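Long-range contacts in glycine oxidase (Bacillus cereus ATCC 14579, PDB 7CYX), which probably catalyses the FAD-dependent oxidative deamination of glycine with oxygen and water to glyoxylate, hydrogen peroxide and ammonium, a step towards thiamine diphosphate: residues 12-17 with 156-161; 66-71 with 341-346; 89-94 with 150-155; 226-231 with 265-270. All coordinates share one frame; numbering follows the deposited sequence.

From the N terminus, residues 12-17, after strand 5-10, open a loop that contact 1 closes at 156-161 in helix 155-168. Inside that loop, 66-71 opens contact 2, which closes only at 341-346, so contacts 1 and 2 cross; they also touch, V14 and L158 both packing against S341. Contact 3 (89-94 with 150-155) lies within both loops, and R70 of contact 2 reaches Y90 of contact 3. Contact 4 (226-231 with 265-270) follows contacts 1 and 3 in series but within contact 2. Contact 1 joins two helices at the FAD phosphates, contact 2 two helices farther out, contact 3 the loop before strand 95-99 to strand 151-152, and contact 4 strands of the large mixed sheet.

Contact 1 of 4, residues 12-17 with 156-161; sequences GGVIGS and PELTKA. With FAD (flavin-adenine dinucleotide), chain C.
T159 presses its two branches onto the first turn of the helix that begins at V14. Its OG1 lies 3.4 Å from V14 CB, while its CG2, anti to the backbone N (chi1 -63°), reaches the peptide between G13 and V14, 3.8 Å from G13 C. The hydroxyl is held by A155 O one turn back in its own helix, so it meets V14 by packing alone. L158 adds an apolar touch, CD2 on V14 CG2 at 3.9 Å, and S17 CB rests against the carbonyl oxygen of T159. Behind this layer, G13 O is gripped from opposite faces by S17 N and by S17 OG, the latter at 2.8 Å; with G13 at the N-cap position, both bonds fasten the first turn. The other side of the turn faces FAD. G13 CA stands 3.3 Å from FAD O2P, and I15 N makes a weak bond to the same oxygen (160° at the hydrogen), consistent with the glycine-rich, Rossmann-type phosphate-binding turn of this family. V14 N is bonded to S43 OG. Nearby, S43 of helix 42-45 meets T159, F73 and L80 of helix 73-84 pack on L158, and S341 of helix 341-352 touches both V14 and L158.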
loop_
_atom_site.group_PDB
_atom_site.type_symbol
_atom_site.label_atom_id
_atom_site.label_comp_id
_atom_site.label_asym_id
_atom_site.label_seq_id
_atom_site.Cartn_x
_atom_site.Cartn_y
_atom_site.Cartn_z
ATOM N N GLY A 12 -3.513 16.086 11.836
ATOM C CA GLY A 12 -3.666 14.721 11.360
ATOM C C GLY A 12 -2.448 14.208 10.608
ATOM O O GLY A 12 -2.562 13.278 9.785
ATOM N N GLY A 13 -1.273 14.763 10.914
ATOM C CA GLY A 13 0.002 14.166 10.489
ATOM C C GLY A 13 0.309 12.878 11.248
ATOM O O GLY A 13 -0.533 12.343 11.950
ATOM N N VAL A 14 1.543 12.388 11.105
ATOM C CA VAL A 14 1.995 11.153 11.745
ATOM C C VAL A 14 1.955 11.295 13.272
ATOM O O VAL A 14 1.622 10.321 13.955
ATOM C CB VAL A 14 3.417 10.762 11.293
ATOM C CG1 VAL A 14 4.486 11.690 11.853
ATOM C CG2 VAL A 14 3.747 9.321 11.656
ATOM N N ILE A 15 2.332 12.486 13.775
ATOM C CA ILE A 15 2.514 12.755 15.181
ATOM C C ILE A 15 1.146 12.765 15.871
ATOM O O ILE A 15 0.991 12.189 16.907
ATOM C CB ILE A 15 3.289 14.081 15.419
ATOM C CG1 ILE A 15 4.712 14.055 14.850
ATOM C CG2 ILE A 15 3.308 14.437 16.897
ATOM C CD1 ILE A 15 5.629 13.047 15.520
ATOM N N GLY A 16 0.169 13.457 15.283
ATOM C CA GLY A 16 -1.168 13.540 15.845
ATOM C C GLY A 16 -1.904 12.221 15.673
ATOM O O GLY A 16 -2.610 11.773 16.572
ATOM N N SER A 17 -1.727 11.589 14.507
ATOM C CA SER A 17 -2.308 10.283 14.261
ATOM C C SER A 17 -1.683 9.262 15.225
ATOM O O SER A 17 -2.401 8.403 15.741
ATOM C CB SER A 17 -2.179 9.871 12.823
ATOM O OG SER A 17 -2.883 10.773 11.965
ATOM N N PRO A 156 3.561 8.076 4.653
ATOM C CA PRO A 156 2.115 8.268 4.529
ATOM C C PRO A 156 1.314 7.019 4.932
ATOM O O PRO A 156 0.188 7.146 5.346
ATOM C CB PRO A 156 1.841 8.600 3.051
ATOM C CG PRO A 156 3.210 8.709 2.380
ATOM C CD PRO A 156 4.269 8.286 3.383
ATOM N N GLU A 157 1.874 5.819 4.749
ATOM C CA GLU A 157 1.143 4.588 5.053
ATOM C C GLU A 157 1.094 4.398 6.574
ATOM O O GLU A 157 0.051 4.045 7.143
ATOM C CB GLU A 157 1.759 3.393 4.328
ATOM C CG GLU A 157 1.471 3.354 2.835
ATOM C CD GLU A 157 0.058 3.723 2.406
ATOM O OE1 GLU A 157 -0.791 2.817 2.321
ATOM O OE2 GLU A 157 -0.178 4.923 2.132
ATOM N N LEU A 158 2.214 4.683 7.244
ATOM C CA LEU A 158 2.258 4.613 8.680
ATOM C C LEU A 158 1.256 5.620 9.253
ATOM O O LEU A 158 0.517 5.314 10.190
ATOM C CB LEU A 158 3.672 4.933 9.150
ATOM C CG LEU A 158 3.791 5.178 10.647
ATOM C CD1 LEU A 158 3.505 3.881 11.405
ATOM C CD2 LEU A 158 5.162 5.738 10.985
ATOM N N THR A 159 1.262 6.829 8.682
ATOM C CA THR A 159 0.382 7.878 9.103
ATOM C C THR A 159 -1.066 7.398 8.985
ATOM O O THR A 159 -1.800 7.408 9.943
ATOM C CB THR A 159 0.563 9.143 8.255
ATOM O OG1 THR A 159 1.891 9.624 8.451
ATOM C CG2 THR A 159 -0.441 10.216 8.601
ATOM N N LYS A 160 -1.454 6.995 7.771
ATOM C CA LYS A 160 -2.787 6.544 7.513
ATOM C C LYS A 160 -3.102 5.371 8.454
ATOM O O LYS A 160 -4.181 5.330 9.012
ATOM C CB LYS A 160 -2.947 6.220 6.027
ATOM C CG LYS A 160 -3.012 7.441 5.114
ATOM C CD LYS A 160 -2.933 7.094 3.631
ATOM C CE LYS A 160 -1.891 7.867 2.848
ATOM N NZ LYS A 160 -2.464 9.055 2.168
ATOM N N ALA A 161 -2.144 4.460 8.679
ATOM C CA ALA A 161 -2.403 3.304 9.536
ATOM C C ALA A 161 -2.825 3.752 10.948
ATOM O O ALA A 161 -3.888 3.334 11.446
ATOM C CB ALA A 161 -1.205 2.398 9.577
HETATM P PA FAD C . 2.665 17.261 9.602
HETATM O O1A FAD C . 2.710 15.956 8.912
HETATM O O2A FAD C . 2.948 18.480 8.769
HETATM O O5B FAD C . 1.277 17.329 10.338
HETATM C C5B FAD C . 0.780 18.554 10.768
HETATM C C4B FAD C . -0.675 18.520 10.388
HETATM O O4B FAD C . -1.355 19.475 11.180
HETATM C C3B FAD C . -0.905 18.913 8.945
HETATM O O3B FAD C . -1.615 17.824 8.315
HETATM C C2B FAD C . -1.760 20.177 8.985
HETATM O O2B FAD C . -2.844 20.108 8.049
HETATM C C1B FAD C . -2.342 20.116 10.365
HETATM N N9A FAD C . -2.681 21.401 10.973
HETATM C C8A FAD C . -1.825 22.422 11.175
HETATM N N7A FAD C . -2.459 23.448 11.775
HETATM C C5A FAD C . -3.722 23.055 12.004
HETATM C C6A FAD C . -4.895 23.674 12.616
HETATM N N6A FAD C . -4.769 24.933 13.088
HETATM N N1A FAD C . -6.058 22.970 12.632
HETATM C C2A FAD C . -6.119 21.737 12.116
HETATM N N3A FAD C . -5.074 21.104 11.533
HETATM C C4A FAD C . -3.871 21.708 11.469
HETATM N N1 FAD C . 11.489 12.040 9.107
HETATM C C2 FAD C . 12.102 10.850 9.407
HETATM O O2 FAD C . 11.908 10.423 10.570
HETATM N N3 FAD C . 12.860 10.170 8.512
HETATM C C4 FAD C . 13.002 10.632 7.251
HETATM O O4 FAD C . 13.656 10.022 6.365
HETATM C C4X FAD C . 12.380 11.930 6.886
HETATM N N5 FAD C . 12.523 12.466 5.668
HETATM C C5X FAD C . 11.927 13.633 5.353
HETATM C C6 FAD C . 12.070 14.141 4.074
HETATM C C7 FAD C . 11.475 15.344 3.735
HETATM C C7M FAD C . 11.642 15.917 2.339
HETATM C C8 FAD C . 10.671 16.070 4.713
HETATM C C8M FAD C . 9.990 17.384 4.360
HETATM C C9 FAD C . 10.528 15.563 5.965
HETATM C C9A FAD C . 11.115 14.376 6.338
HETATM N N10 FAD C . 10.937 13.846 7.623
HETATM C C10 FAD C . 11.589 12.625 7.912
HETATM C "C1'" FAD C . 10.236 14.551 8.705
HETATM C "C2'" FAD C . 8.792 14.250 8.955
HETATM O "O2'" FAD C . 8.077 14.490 7.732
HETATM C "C3'" FAD C . 8.315 15.196 10.043
HETATM O "O3'" FAD C . 9.304 15.375 11.099
HETATM C "C4'" FAD C . 6.934 14.703 10.493
HETATM O "O4'" FAD C . 6.098 14.454 9.350
HETATM C "C5'" FAD C . 6.195 15.720 11.321
HETATM O "O5'" FAD C . 4.868 15.249 11.467
HETATM P P FAD C . 3.753 16.220 12.059
HETATM O O1P FAD C . 4.287 16.983 13.216
HETATM O O2P FAD C . 2.488 15.412 12.175
HETATM O O3P FAD C . 3.715 17.294 10.842
#

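Contact 2 of 4, residues 66-71 with 341-346; sequences ARESRA and SPISGQ
S69 and I343 mark a nearly perpendicular helix crossing, in which helix 61-70 lies across the first turn of helix 341-352, shortly after the FAD-binding residues I338 and L339. The axes of the two short segments pass 8.0 Å apart at 96°, close enough for a small side chain to reach the other backbone. S69 OG, turned anti to its own backbone N (chi1 -153°), accepts the I343 N-H at 2.9 Å, with 160° at the hydrogen. The same hydroxyl is bonded to L339 O. It thus links a peptide N-H in the first helical turn to a carbonyl four residues earlier, and L339 N is hydrogen-bonded to FAD, which places S69 in the second shell of the cofactor. Packing around this hydroxyl is close. I343 CG2, set between its own backbone N and carbonyl carbon, lies 3.3 Å from S69 CB, and the edge of the P342 ring comes in with CD 3.4 Å from S69 OG. Farther along the crossing, the extended side chain of E68 runs at about a right angle to that of I343, and its OE2 meets I343 CD1 at 3.7 Å; here the contact reaches the exposed margin, with an acidic end lying over a methyl group. Neighbouring helices complete the surroundings: F73 and L76 of helix 73-84 pack on P342, F162 of helix 155-168 meets S341, and F22 of helix 14-25 touches Q346.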
loop_
_atom_site.group_PDB
_atom_site.type_symbol
_atom_site.label_atom_id
_atom_site.label_comp_id
_atom_site.label_asym_id
_atom_site.label_seq_id
_atom_site.Cartn_x
_atom_site.Cartn_y
_atom_site.Cartn_z
ATOM N N ALA A 66 15.030 8.038 20.300
ATOM C CA ALA A 66 15.062 7.438 18.964
ATOM C C ALA A 66 15.264 5.920 19.047
ATOM O O ALA A 66 14.551 5.156 18.376
ATOM C CB ALA A 66 16.169 8.069 18.152
ATOM N N ARG A 67 16.266 5.502 19.828
ATOM C CA ARG A 67 16.590 4.083 20.038
ATOM C C ARG A 67 15.353 3.328 20.552
ATOM O O ARG A 67 15.067 2.229 20.096
ATOM C CB ARG A 67 17.768 3.943 21.011
ATOM C CG ARG A 67 18.246 2.513 21.231
ATOM C CD ARG A 67 19.520 2.443 22.063
ATOM N NE ARG A 67 20.740 2.462 21.259
ATOM C CZ ARG A 67 21.923 2.910 21.673
ATOM N NH1 ARG A 67 22.998 2.730 20.920
ATOM N NH2 ARG A 67 22.028 3.545 22.828
ATOM N N GLU A 68 14.630 3.942 21.495
ATOM C CA GLU A 68 13.443 3.352 22.130
ATOM C C GLU A 68 12.293 3.263 21.108
ATOM O O GLU A 68 11.582 2.252 21.073
ATOM C CB GLU A 68 13.084 4.167 23.374
ATOM C CG GLU A 68 12.037 3.526 24.263
ATOM C CD GLU A 68 11.677 4.312 25.519
ATOM O OE1 GLU A 68 12.425 5.253 25.876
ATOM O OE2 GLU A 68 10.641 3.984 26.144
ATOM N N SER A 69 12.153 4.304 20.266
ATOM C CA SER A 69 11.143 4.405 19.207
ATOM C C SER A 69 11.414 3.377 18.108
ATOM O O SER A 69 10.496 2.693 17.650
ATOM C CB SER A 69 11.091 5.792 18.616
ATOM O OG SER A 69 9.800 6.070 18.089
ATOM N N ARG A 70 12.676 3.317 17.678
ATOM C CA ARG A 70 13.179 2.388 16.667
ATOM C C ARG A 70 12.715 0.952 16.952
ATOM O O ARG A 70 12.281 0.241 16.063
ATOM C CB ARG A 70 14.710 2.451 16.645
ATOM C CG ARG A 70 15.371 1.523 15.637
ATOM C CD ARG A 70 15.022 1.876 14.200
ATOM N NE ARG A 70 15.414 0.834 13.261
ATOM C CZ ARG A 70 14.731 -0.286 13.040
ATOM N NH1 ARG A 70 15.129 -1.118 12.092
ATOM N NH2 ARG A 70 13.658 -0.569 13.762
ATOM N N ALA A 71 12.801 0.551 18.219
ATOM C CA ALA A 71 12.602 -0.814 18.648
ATOM C C ALA A 71 11.114 -1.178 18.639
ATOM O O ALA A 71 10.802 -2.361 18.628
ATOM C CB ALA A 71 13.206 -1.004 20.024
ATOM N N SER A 341 7.731 8.930 15.840
ATOM C CA SER A 341 6.303 9.011 15.984
ATOM C C SER A 341 5.831 8.008 17.032
ATOM O O SER A 341 5.098 8.411 17.940
ATOM C CB SER A 341 5.545 8.917 14.669
ATOM O OG SER A 341 5.880 7.769 13.920
ATOM N N PRO A 342 6.241 6.711 16.989
ATOM C CA PRO A 342 5.812 5.732 17.994
ATOM C C PRO A 342 6.147 6.137 19.439
ATOM O O PRO A 342 5.238 6.188 20.264
ATOM C CB PRO A 342 6.538 4.437 17.602
ATOM C CG PRO A 342 6.769 4.611 16.123
ATOM C CD PRO A 342 7.095 6.085 15.970
ATOM N N ILE A 343 7.416 6.480 19.728
ATOM C CA ILE A 343 7.779 6.894 21.106
ATOM C C ILE A 343 6.980 8.140 21.516
ATOM O O ILE A 343 6.622 8.278 22.691
ATOM C CB ILE A 343 9.294 7.095 21.297
ATOM C CG1 ILE A 343 9.642 7.254 22.780
ATOM C CG2 ILE A 343 9.818 8.266 20.481
ATOM C CD1 ILE A 343 9.011 6.214 23.688
ATOM N N SER A 344 6.663 9.023 20.558
ATOM C CA SER A 344 5.963 10.280 20.865
ATOM C C SER A 344 4.512 10.015 21.288
ATOM O O SER A 344 4.002 10.619 22.239
ATOM C CB SER A 344 6.016 11.240 19.697
ATOM O OG SER A 344 7.358 11.613 19.423
ATOM N N GLY A 345 3.835 9.137 20.543
ATOM C CA GLY A 345 2.460 8.781 20.835
ATOM C C GLY A 345 2.335 8.055 22.159
ATOM O O GLY A 345 1.444 8.368 22.981
ATOM N N GLN A 346 3.222 7.070 22.356
ATOM C CA GLN A 346 3.234 6.264 23.553
ATOM C C GLN A 346 3.399 7.204 24.750
ATOM O O GLN A 346 2.594 7.168 25.692
ATOM C CB GLN A 346 4.346 5.216 23.466
ATOM C CG GLN A 346 4.169 4.047 24.421
ATOM C CD GLN A 346 5.097 2.908 24.083
ATOM O OE1 GLN A 346 6.314 3.028 24.202
ATOM N NE2 GLN A 346 4.527 1.794 23.644
#

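Contact 3 of 4, residues 89-94 with 150-155; sequences GYEEKG and DGHVIA
E91 and H152 face each other as a single antiparallel, hydrogen-bonded pair, the two segments running 159° apart. E91 N gives its hydrogen to H152 O at 2.9 Å, and H152 N returns a bond of 2.9 Å to E91 O. That carbonyl also lies 3.0 Å from G151 CA, in a CA-H...O contact. Pairing fades towards the far end, where G94 N makes only a weak bond to D150 O. On its other side, strand 151-152 pairs with strand 49-50 in a short antiparallel sheet that brings it beside FAD-binding L49, while 89-94 leads into strand 95-99 of the large mixed sheet. Side chains pack alongside this bridge. Y90 CG is anti to its backbone N (chi1 178°), which brings the ring edge to V153; V153 CG1 lies in the ring plane, 3.7 Å from Y90 CD1. I154 CD1 rests on G89 CA at 3.6 Å. E91 and H152 point the same way, side by side, with carboxylate and imidazole planes 85° apart; E91 OE2 is 3.7 Å from H152 NE2, a contact and not a hydrogen bond, while H152 ND1 is bonded to K256 NZ. Y90 OH donates to E92 OE2 at 2.9 Å, using that oxygen's anti lone pair, and also pairs with R70 NH1 from helix 61-70. R70 NH1 makes a long, weak ion pair with E92 OE2 as well, and its charge may favour the ionised carboxylate.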
loop_
_atom_site.group_PDB
_atom_site.type_symbol
_atom_site.label_atom_id
_atom_site.label_comp_id
_atom_site.label_asym_id
_atom_site.label_seq_id
_atom_site.Cartn_x
_atom_site.Cartn_y
_atom_site.Cartn_z
ATOM N N GLY A 89 5.003 -0.685 5.149
ATOM C CA GLY A 89 6.274 -0.826 4.429
ATOM C C GLY A 89 7.467 -0.933 5.354
ATOM O O GLY A 89 8.545 -0.557 4.936
ATOM N N TYR A 90 7.290 -1.441 6.566
ATOM C CA TYR A 90 8.467 -1.558 7.451
ATOM C C TYR A 90 9.481 -2.484 6.800
ATOM O O TYR A 90 9.142 -3.588 6.431
ATOM C CB TYR A 90 8.133 -2.134 8.821
ATOM C CG TYR A 90 9.360 -2.286 9.674
ATOM C CD1 TYR A 90 10.148 -1.194 9.972
ATOM C CD2 TYR A 90 9.763 -3.519 10.142
ATOM C CE1 TYR A 90 11.288 -1.313 10.738
ATOM C CE2 TYR A 90 10.900 -3.657 10.914
ATOM C CZ TYR A 90 11.667 -2.551 11.213
ATOM O OH TYR A 90 12.787 -2.679 11.965
ATOM N N GLU A 91 10.714 -2.021 6.711
ATOM C CA GLU A 91 11.791 -2.801 6.073
ATOM C C GLU A 91 13.060 -2.597 6.886
ATOM O O GLU A 91 13.295 -1.493 7.315
ATOM C CB GLU A 91 12.007 -2.265 4.666
ATOM C CG GLU A 91 12.654 -3.259 3.736
ATOM C CD GLU A 91 12.187 -3.151 2.303
ATOM O OE1 GLU A 91 11.099 -3.642 2.015
ATOM O OE2 GLU A 91 12.914 -2.579 1.497
ATOM N N GLU A 92 13.823 -3.659 7.085
ATOM C CA GLU A 92 15.083 -3.568 7.848
ATOM C C GLU A 92 16.156 -4.309 7.067
ATOM O O GLU A 92 16.470 -5.428 7.429
ATOM C CB GLU A 92 14.927 -4.185 9.233
ATOM C CG GLU A 92 16.161 -4.010 10.085
ATOM C CD GLU A 92 16.086 -4.633 11.459
ATOM O OE1 GLU A 92 17.053 -5.271 11.867
ATOM O OE2 GLU A 92 15.062 -4.468 12.110
ATOM N N LYS A 93 16.661 -3.698 6.009
ATOM C CA LYS A 93 17.724 -4.358 5.224
ATOM C C LYS A 93 19.022 -3.580 5.421
ATOM O O LYS A 93 19.941 -3.788 4.652
ATOM C CB LYS A 93 17.310 -4.441 3.754
ATOM C CG LYS A 93 16.272 -5.500 3.430
ATOM C CD LYS A 93 16.249 -6.616 4.448
ATOM C CE LYS A 93 15.303 -7.749 4.115
ATOM N NZ LYS A 93 15.593 -8.964 4.913
ATOM N N GLY A 94 19.060 -2.697 6.414
ATOM C CA GLY A 94 20.243 -1.881 6.727
ATOM C C GLY A 94 20.279 -0.598 5.932
ATOM O O GLY A 94 19.423 -0.411 5.090
ATOM N N ASP A 150 19.393 -0.841 10.655
ATOM C CA ASP A 150 18.616 0.315 10.238
ATOM C C ASP A 150 17.580 -0.132 9.204
ATOM O O ASP A 150 17.695 -1.176 8.615
ATOM C CB ASP A 150 19.491 1.439 9.677
ATOM C CG ASP A 150 20.029 2.404 10.725
ATOM O OD1 ASP A 150 19.869 2.123 11.937
ATOM O OD2 ASP A 150 20.628 3.428 10.320
ATOM N N GLY A 151 16.586 0.708 8.992
ATOM C CA GLY A 151 15.548 0.397 8.006
ATOM C C GLY A 151 14.669 1.594 7.760
ATOM O O GLY A 151 15.047 2.689 8.132
ATOM N N HIS A 152 13.512 1.370 7.171
ATOM C CA HIS A 152 12.639 2.519 6.882
ATOM C C HIS A 152 11.201 2.044 6.728
ATOM O O HIS A 152 10.958 0.844 6.715
ATOM C CB HIS A 152 13.121 3.213 5.611
ATOM C CG HIS A 152 13.299 2.278 4.474
ATOM N ND1 HIS A 152 12.608 2.411 3.308
ATOM C CD2 HIS A 152 14.062 1.180 4.336
ATOM C CE1 HIS A 152 12.955 1.446 2.488
ATOM N NE2 HIS A 152 13.840 0.683 3.093
ATOM N N VAL A 153 10.298 3.003 6.625
ATOM C CA VAL A 153 8.856 2.728 6.437
ATOM C C VAL A 153 8.324 3.663 5.356
ATOM O O VAL A 153 9.080 4.461 4.821
ATOM C CB VAL A 153 8.102 2.955 7.753
ATOM C CG1 VAL A 153 8.347 1.832 8.733
ATOM C CG2 VAL A 153 8.451 4.294 8.367
ATOM N N ILE A 154 7.058 3.496 5.021
ATOM C CA ILE A 154 6.396 4.416 4.067
ATOM C C ILE A 154 5.604 5.394 4.930
ATOM O O ILE A 154 4.540 5.028 5.409
ATOM C CB ILE A 154 5.540 3.629 3.070
ATOM C CG1 ILE A 154 6.430 2.748 2.202
ATOM C CG2 ILE A 154 4.700 4.566 2.231
ATOM C CD1 ILE A 154 5.765 1.508 1.724
ATOM N N ALA A 155 6.169 6.579 5.127
ATOM C CA ALA A 155 5.621 7.631 6.001
ATOM C C ALA A 155 4.113 7.799 5.845
ATOM O O ALA A 155 3.432 7.728 6.841
ATOM C CB ALA A 155 6.354 8.919 5.769
#

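Contact 4 of 4, residues 226-231 with 265-270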
loop_
_atom_site.group_PDB
_atom_site.type_symbol
_atom_site.label_atom_id
_atom_site.label_comp_id
_atom_site.label_asym_id
_atom_site.label_seq_id
_atom_site.Cartn_x
_atom_site.Cartn_y
_atom_site.Cartn_z
ATOM N N TYR A 226 8.563 26.305 12.602
ATOM C CA TYR A 226 8.556 26.968 11.285
ATOM C C TYR A 226 8.897 25.912 10.245
ATOM O O TYR A 226 9.547 24.940 10.580
ATOM C CB TYR A 226 9.510 28.159 11.249
ATOM C CG TYR A 226 10.953 27.845 11.524
ATOM C CD1 TYR A 226 11.819 27.511 10.510
ATOM C CD2 TYR A 226 11.456 27.898 12.806
ATOM C CE1 TYR A 226 13.147 27.235 10.763
ATOM C CE2 TYR A 226 12.779 27.615 13.080
ATOM C CZ TYR A 226 13.631 27.286 12.052
ATOM O OH TYR A 226 14.930 27.009 12.320
ATOM N N PRO A 227 8.442 26.068 8.994
ATOM C CA PRO A 227 8.728 25.105 7.925
ATOM C C PRO A 227 10.122 25.180 7.289
ATOM O O PRO A 227 10.569 26.249 6.877
ATOM C CB PRO A 227 7.754 25.523 6.800
ATOM C CG PRO A 227 7.608 27.023 7.006
ATOM C CD PRO A 227 7.569 27.161 8.526
ATOM N N VAL A 228 10.754 24.018 7.127
ATOM C CA VAL A 228 11.957 23.935 6.347
ATOM C C VAL A 228 11.638 23.093 5.114
ATOM O O VAL A 228 11.474 21.889 5.199
ATOM C CB VAL A 228 13.137 23.417 7.189
ATOM C CG1 VAL A 228 14.396 23.269 6.359
ATOM C CG2 VAL A 228 13.384 24.323 8.401
ATOM N N LYS A 229 11.465 23.790 3.982
ATOM C CA LYS A 229 10.934 23.194 2.784
ATOM C C LYS A 229 11.971 22.189 2.283
ATOM O O LYS A 229 13.143 22.439 2.370
ATOM C CB LYS A 229 10.590 24.271 1.748
ATOM C CG LYS A 229 10.608 23.814 0.295
ATOM C CD LYS A 229 10.268 24.940 -0.665
ATOM C CE LYS A 229 10.045 24.471 -2.090
ATOM N NZ LYS A 229 9.731 25.592 -3.011
ATOM N N GLY A 230 11.506 21.035 1.804
ATOM C CA GLY A 230 12.391 20.050 1.164
ATOM C C GLY A 230 11.743 19.492 -0.079
ATOM O O GLY A 230 10.555 19.146 -0.032
ATOM N N GLU A 231 12.513 19.460 -1.177
ATOM C CA GLU A 231 12.059 19.021 -2.471
ATOM C C GLU A 231 12.655 17.648 -2.722
ATOM O O GLU A 231 13.826 17.447 -2.413
ATOM C CB GLU A 231 12.519 19.963 -3.587
ATOM C CG GLU A 231 11.729 21.247 -3.676
ATOM C CD GLU A 231 12.539 22.454 -4.104
ATOM O OE1 GLU A 231 13.550 22.742 -3.424
ATOM O OE2 GLU A 231 12.164 23.088 -5.126
ATOM N N ALA A 265 17.361 15.402 -0.269
ATOM C CA ALA A 265 16.317 16.399 -0.378
ATOM C C ALA A 265 16.923 17.779 -0.096
ATOM O O ALA A 265 17.806 17.902 0.760
ATOM C CB ALA A 265 15.226 16.050 0.605
ATOM N N THR A 266 16.448 18.803 -0.816
ATOM C CA THR A 266 16.921 20.163 -0.621
ATOM C C THR A 266 16.436 20.688 0.725
ATOM O O THR A 266 15.502 20.144 1.331
ATOM C CB THR A 266 16.416 21.148 -1.680
ATOM O OG1 THR A 266 14.984 21.211 -1.624
ATOM C CG2 THR A 266 16.914 20.787 -3.054
ATOM N N MET A 267 17.065 21.786 1.148
ATOM C CA MET A 267 16.761 22.456 2.386
ATOM C C MET A 267 16.509 23.945 2.087
ATOM O O MET A 267 17.414 24.659 1.647
ATOM C CB MET A 267 17.925 22.289 3.371
ATOM C CG MET A 267 17.502 22.411 4.828
ATOM S SD MET A 267 18.863 22.207 6.024
ATOM C CE MET A 267 19.216 23.913 6.454
ATOM N N LYS A 268 15.270 24.406 2.314
ATOM C CA LYS A 268 14.885 25.811 2.112
ATOM C C LYS A 268 14.089 26.318 3.319
ATOM O O LYS A 268 12.867 26.265 3.351
ATOM C CB LYS A 268 14.106 25.927 0.804
ATOM C CG LYS A 268 14.934 25.827 -0.478
ATOM C CD LYS A 268 14.136 26.274 -1.711
ATOM C CE LYS A 268 14.592 25.678 -3.032
ATOM N NZ LYS A 268 13.510 25.696 -4.062
ATOM N N PRO A 269 14.753 26.891 4.347
ATOM C CA PRO A 269 14.071 27.292 5.572
ATOM C C PRO A 269 13.147 28.516 5.437
ATOM O O PRO A 269 13.341 29.335 4.559
ATOM C CB PRO A 269 15.233 27.586 6.539
ATOM C CG PRO A 269 16.417 27.913 5.659
ATOM C CD PRO A 269 16.190 27.199 4.353
ATOM N N HIS A 270 12.132 28.577 6.316
ATOM C CA HIS A 270 11.175 29.690 6.461
ATOM C C HIS A 270 10.405 29.955 5.161
ATOM O O HIS A 270 10.365 31.079 4.678
ATOM C CB HIS A 270 11.873 30.944 7.013
ATOM C CG HIS A 270 12.226 30.831 8.461
ATOM N ND1 HIS A 270 13.530 30.610 8.902
ATOM C CD2 HIS A 270 11.450 30.896 9.564
ATOM C CE1 HIS A 270 13.540 30.535 10.210
ATOM N NE2 HIS A 270 12.270 30.690 10.643
#
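E231 OE1 is gripped by T266 and K268 from the facing strand and by S280 OG of helix 278-291. T266 OG1 donates to its anti lone pair at 2.8 Å, and K268 NZ forms a salt bridge at 3.0 Å, its individual bonds to the two carboxylate oxygens being weak. OE2 is also held by Q277 N, so the buried carboxylate is fixed at both oxygens. T266 OG1 lies between its own backbone N and carbonyl carbon (chi1 62°), from where it can also accept E231 N at 3.1 Å. Alongside, the extended K229 side chain runs the same way as K268, bringing the two NZ atoms within 3.9 Å; that of K229 is satisfied by T275 O and Q277 OE1. The segments belong to adjacent antiparallel strands, 225-236 and 260-269, of the large mixed sheet that, as in relatives of D-amino acid oxidase, probably forms the substrate-binding domain. Between these two segments K229 and K268 form a hydrogen-bonded pair, K268 N reaching K229 O at 2.9 Å, and V228 and P269 a non-hydrogen-bonded one. V228 CG1 packs on M267 CG at 3.6 Å. The Y226 and H270 rings make an offset stack, centroids 3.9 Å apart and planes at 11°, with H270 NE2 over the tyrosine face near CD1. At the other end A265, preceded by a cis peptide, touches FAD.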